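Long-range contact in aspartyl-tRNA synthetase 2 (Thermus thermophilus, PDB 1N9W), which attaches aspartate, first activated by ATP as Asp-AMP, to both tRNA(Asp) and tRNA(Asn) with similar efficiency: residues Phe21-Arg26 and Leu35-Ser40. Sequence-based numbering, arbitrary orientation.
Sequences FLHWRR and LLRDRS
A classic beta bulge interrupts the antiparallel hairpin of the OB-fold domain where His23 and Trp24 both face Leu35 on the neighbouring strand. Leu35 O receives His23 N at 2.7 Å, while Leu35 N donates to Trp24 O, so one residue spans two. Beyond the bulge the ladder is regular: Phe21 and Arg37 form a hydrogen-bonded pair through two nearly straight bonds, and Leu22 lies across from Leu36.

Trp24 lies on the same face as Phe21, Leu35 and Arg37, while His23 at the bulge points toward the opposite strand. Leu35 CB sits over the five-membered ring of the Trp24 indole, 3.5 Å from its centroid and 17° off the ring normal, a CH-pi contact, and Leu35 CD1 reaches Trp24 CZ2 at 3.4 Å. Arg26 NH2 lies 3.3 Å above the opposite face, so the indole is sandwiched between an aliphatic and a cationic side chain. An alanine in place of Trp24 would probably leave Leu35 without the ring it packs on and the guanidinium of Arg26 with its bond to Arg25 O but no indole face beneath it.

With CG anti to the backbone N (chi1 -157°), the His23 side chain runs alongside that of Leu35. Its ND1 accepts a hydrogen bond from Arg37 NH1 at 2.8 Å. The guanidinium meets the imidazole edge nearly perpendicularly, their planes 80° apart, with ND1 in the guanidinium plane. Arg37 NH2 lies 3.6 Å from Phe21 CB and forms a salt bridge with Glu56, while the Phe21 ring packs edge-to-face on Phe223 of the second subunit.

Arg26 is a site of interaction with tRNA, and Gln44, another such site, lies near Trp24; the Arg26 end of the bulged hairpin probably contributes to the tRNA-binding surface of the OB-fold anticodon-binding domain.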
ATOM      1  N   PHE B  21     -14.775  22.843  -6.234  1.00 20.58           N
ATOM      2  CA  PHE B  21     -14.634  23.987  -5.331  1.00 20.66           C
ATOM      3  C   PHE B  21     -14.388  25.267  -6.100  1.00 20.43           C
ATOM      4  O   PHE B  21     -13.705  25.262  -7.123  1.00 21.25           O
ATOM      5  CB  PHE B  21     -13.460  23.790  -4.368  1.00 19.83           C
ATOM      6  CG  PHE B  21     -13.562  22.554  -3.533  1.00 20.50           C
ATOM      7  CD1 PHE B  21     -13.144  21.322  -4.034  1.00 20.32           C
ATOM      8  CD2 PHE B  21     -14.095  22.613  -2.250  1.00 19.04           C
ATOM      9  CE1 PHE B  21     -13.250  20.176  -3.265  1.00 21.15           C
ATOM     10  CE2 PHE B  21     -14.206  21.467  -1.475  1.00 18.70           C
ATOM     11  CZ  PHE B  21     -13.786  20.243  -1.978  1.00 18.84           C
ATOM     12  N   LEU B  22     -14.925  26.372  -5.597  1.00 20.32           N
ATOM     13  CA  LEU B  22     -14.739  27.660  -6.252  1.00 22.38           C
ATOM     14  C   LEU B  22     -13.277  28.131  -6.127  1.00 23.89           C
ATOM     15  O   LEU B  22     -12.863  28.624  -5.078  1.00 24.69           O
ATOM     16  CB  LEU B  22     -15.690  28.681  -5.624  1.00 19.92           C
ATOM     17  CG  LEU B  22     -15.741  30.107  -6.189  1.00 21.68           C
ATOM     18  CD1 LEU B  22     -16.087  30.097  -7.676  1.00 18.94           C
ATOM     19  CD2 LEU B  22     -16.785  30.889  -5.395  1.00 20.17           C
ATOM     20  N   HIS B  23     -12.506  27.980  -7.200  1.00 24.69           N
ATOM     21  CA  HIS B  23     -11.099  28.383  -7.198  1.00 26.57           C
ATOM     22  C   HIS B  23     -11.023  29.912  -7.039  1.00 26.90           C
ATOM     23  O   HIS B  23     -10.289  30.408  -6.192  1.00 26.82           O
ATOM     24  CB  HIS B  23     -10.419  27.937  -8.496  1.00 27.21           C
ATOM     25  CG  HIS B  23      -8.933  27.807  -8.388  1.00 30.06           C
ATOM     26  ND1 HIS B  23      -8.324  26.819  -7.646  1.00 32.16           N
ATOM     27  CD2 HIS B  23      -7.934  28.552  -8.917  1.00 31.14           C
ATOM     28  CE1 HIS B  23      -7.013  26.965  -7.718  1.00 32.27           C
ATOM     29  NE2 HIS B  23      -6.751  28.009  -8.481  1.00 32.08           N
ATOM     30  N   TRP B  24     -11.764  30.645  -7.872  1.00 29.01           N
ATOM     31  CA  TRP B  24     -11.856  32.102  -7.779  1.00 29.97           C
ATOM     32  C   TRP B  24     -13.112  32.592  -8.473  1.00 29.09           C
ATOM     33  O   TRP B  24     -13.813  31.830  -9.151  1.00 25.80           O
ATOM     34  CB  TRP B  24     -10.616  32.856  -8.324  1.00 35.98           C
ATOM     35  CG  TRP B  24     -10.217  32.593  -9.744  1.00 43.90           C
ATOM     36  CD1 TRP B  24      -9.084  31.955 -10.158  1.00 46.84           C
ATOM     37  CD2 TRP B  24     -10.937  32.948 -10.938  1.00 46.91           C
ATOM     38  NE1 TRP B  24      -9.047  31.887 -11.532  1.00 50.28           N
ATOM     39  CE2 TRP B  24     -10.170  32.488 -12.035  1.00 50.37           C
ATOM     40  CE3 TRP B  24     -12.144  33.608 -11.185  1.00 47.63           C
ATOM     41  CZ2 TRP B  24     -10.583  32.661 -13.362  1.00 50.85           C
ATOM     42  CZ3 TRP B  24     -12.553  33.781 -12.509  1.00 49.72           C
ATOM     43  CH2 TRP B  24     -11.772  33.311 -13.578  1.00 50.72           C
ATOM     44  N   ARG B  25     -13.398  33.874  -8.287  1.00 27.03           N
ATOM     45  CA  ARG B  25     -14.580  34.491  -8.859  1.00 28.60           C
ATOM     46  C   ARG B  25     -14.259  35.915  -9.310  1.00 29.06           C
ATOM     47  O   ARG B  25     -13.343  36.553  -8.798  1.00 28.83           O
ATOM     48  CB  ARG B  25     -15.694  34.516  -7.796  1.00 28.91           C
ATOM     49  CG  ARG B  25     -15.284  35.271  -6.518  1.00 28.64           C
ATOM     50  CD  ARG B  25     -16.303  35.228  -5.372  1.00 27.71           C
ATOM     51  NE  ARG B  25     -15.905  36.172  -4.323  1.00 28.91           N
ATOM     52  CZ  ARG B  25     -16.640  36.509  -3.265  1.00 28.10           C
ATOM     53  NH1 ARG B  25     -17.844  35.983  -3.072  1.00 27.38           N
ATOM     54  NH2 ARG B  25     -16.163  37.397  -2.399  1.00 29.96           N
ATOM     55  N   ARG B  26     -15.016  36.383 -10.291  1.00 28.85           N
ATOM     56  CA  ARG B  26     -14.898  37.734 -10.828  1.00 29.64           C
ATOM     57  C   ARG B  26     -16.366  38.075 -10.986  1.00 28.41           C
ATOM     58  O   ARG B  26     -17.037  37.553 -11.875  1.00 26.60           O
ATOM     59  CB  ARG B  26     -14.233  37.719 -12.189  1.00 33.22           C
ATOM     60  CG  ARG B  26     -12.969  36.907 -12.221  1.00 40.22           C
ATOM     61  CD  ARG B  26     -11.778  37.734 -11.831  1.00 45.13           C
ATOM     62  NE  ARG B  26     -10.530  36.969 -11.908  1.00 49.24           N
ATOM     63  CZ  ARG B  26     -10.044  36.235 -10.912  1.00 51.96           C
ATOM     64  NH1 ARG B  26     -10.698  36.154  -9.758  1.00 53.39           N
ATOM     65  NH2 ARG B  26      -8.890  35.604 -11.062  1.00 52.24           N
ATOM     66  N   LEU B  35     -14.274  30.061 -11.499  1.00 25.21           N
ATOM     67  CA  LEU B  35     -13.305  29.079 -11.919  1.00 25.34           C
ATOM     68  C   LEU B  35     -13.596  27.933 -10.960  1.00 23.47           C
ATOM     69  O   LEU B  35     -13.457  28.100  -9.751  1.00 23.05           O
ATOM     70  CB  LEU B  35     -11.891  29.603 -11.706  1.00 27.05           C
ATOM     71  CG  LEU B  35     -10.886  28.861 -12.562  1.00 32.34           C
ATOM     72  CD1 LEU B  35     -10.992  29.359 -14.002  1.00 31.80           C
ATOM     73  CD2 LEU B  35      -9.476  29.070 -12.016  1.00 33.50           C
ATOM     74  N   LEU B  36     -14.046  26.797 -11.484  1.00 20.90           N
ATOM     75  CA  LEU B  36     -14.365  25.644 -10.646  1.00 19.96           C
ATOM     76  C   LEU B  36     -13.289  24.603 -10.815  1.00 19.16           C
ATOM     77  O   LEU B  36     -12.883  24.318 -11.942  1.00 21.10           O
ATOM     78  CB  LEU B  36     -15.721  25.034 -11.045  1.00 17.80           C
ATOM     79  CG  LEU B  36     -16.226  23.818 -10.250  1.00 18.63           C
ATOM     80  CD1 LEU B  36     -17.767  23.756 -10.285  1.00 18.17           C
ATOM     81  CD2 LEU B  36     -15.622  22.527 -10.803  1.00 19.31           C
ATOM     82  N   ARG B  37     -12.792  24.035  -9.723  1.00 20.86           N
ATOM     83  CA  ARG B  37     -11.793  22.994  -9.915  1.00 20.60           C
ATOM     84  C   ARG B  37     -12.161  21.699  -9.225  1.00 19.46           C
ATOM     85  O   ARG B  37     -12.621  21.691  -8.082  1.00 19.13           O
ATOM     86  CB  ARG B  37     -10.406  23.434  -9.444  1.00 21.97           C
ATOM     87  CG  ARG B  37     -10.267  23.490  -7.977  1.00 20.90           C
ATOM     88  CD  ARG B  37      -8.869  23.223  -7.418  1.00 21.33           C
ATOM     89  NE  ARG B  37      -9.197  23.020  -6.002  1.00 20.90           N
ATOM     90  CZ  ARG B  37      -9.325  23.993  -5.108  1.00 18.08           C
ATOM     91  NH1 ARG B  37      -9.086  25.264  -5.433  1.00 14.85           N
ATOM     92  NH2 ARG B  37      -9.870  23.709  -3.941  1.00 18.78           N
ATOM     93  N   ASP B  38     -11.988  20.598  -9.940  1.00 19.73           N
ATOM     94  CA  ASP B  38     -12.262  19.325  -9.323  1.00 18.97           C
ATOM     95  C   ASP B  38     -10.925  18.574  -9.271  1.00 19.01           C
ATOM     96  O   ASP B  38      -9.878  19.179  -9.523  1.00 19.33           O
ATOM     97  CB  ASP B  38     -13.415  18.554 -10.035  1.00 17.20           C
ATOM     98  CG  ASP B  38     -13.156  18.276 -11.504  1.00 17.65           C
ATOM     99  OD1 ASP B  38     -11.974  18.186 -11.890  1.00 15.46           O
ATOM    100  OD2 ASP B  38     -14.145  18.097 -12.266  1.00 15.84           O
ATOM    101  N   ARG B  39     -10.948  17.298  -8.905  1.00 17.99           N
ATOM    102  CA  ARG B  39      -9.715  16.546  -8.790  1.00 20.12           C
ATOM    103  C   ARG B  39      -8.957  16.422 -10.102  1.00 20.25           C
ATOM    104  O   ARG B  39      -7.786  16.047 -10.116  1.00 21.06           O
ATOM    105  CB  ARG B  39      -9.987  15.153  -8.193  1.00 18.76           C
ATOM    106  CG  ARG B  39     -10.978  14.279  -8.971  1.00 21.49           C
ATOM    107  CD  ARG B  39     -11.211  12.949  -8.245  1.00 21.77           C
ATOM    108  NE  ARG B  39     -11.927  11.974  -9.046  1.00 25.24           N
ATOM    109  CZ  ARG B  39     -13.249  11.886  -9.128  1.00 26.50           C
ATOM    110  NH1 ARG B  39     -14.016  12.723  -8.447  1.00 27.05           N
ATOM    111  NH2 ARG B  39     -13.798  10.959  -9.899  1.00 26.59           N
ATOM    112  N   SER B  40      -9.614  16.760 -11.207  1.00 20.25           N
ATOM    113  CA  SER B  40      -8.974  16.638 -12.529  1.00 22.15           C
ATOM    114  C   SER B  40      -8.579  17.960 -13.182  1.00 22.34           C
ATOM    115  O   SER B  40      -7.975  17.957 -14.250  1.00 23.10           O
ATOM    116  CB  SER B  40      -9.880  15.867 -13.493  1.00 19.25           C
ATOM    117  OG  SER B  40     -10.978  16.667 -13.889  1.00 20.05           O
TER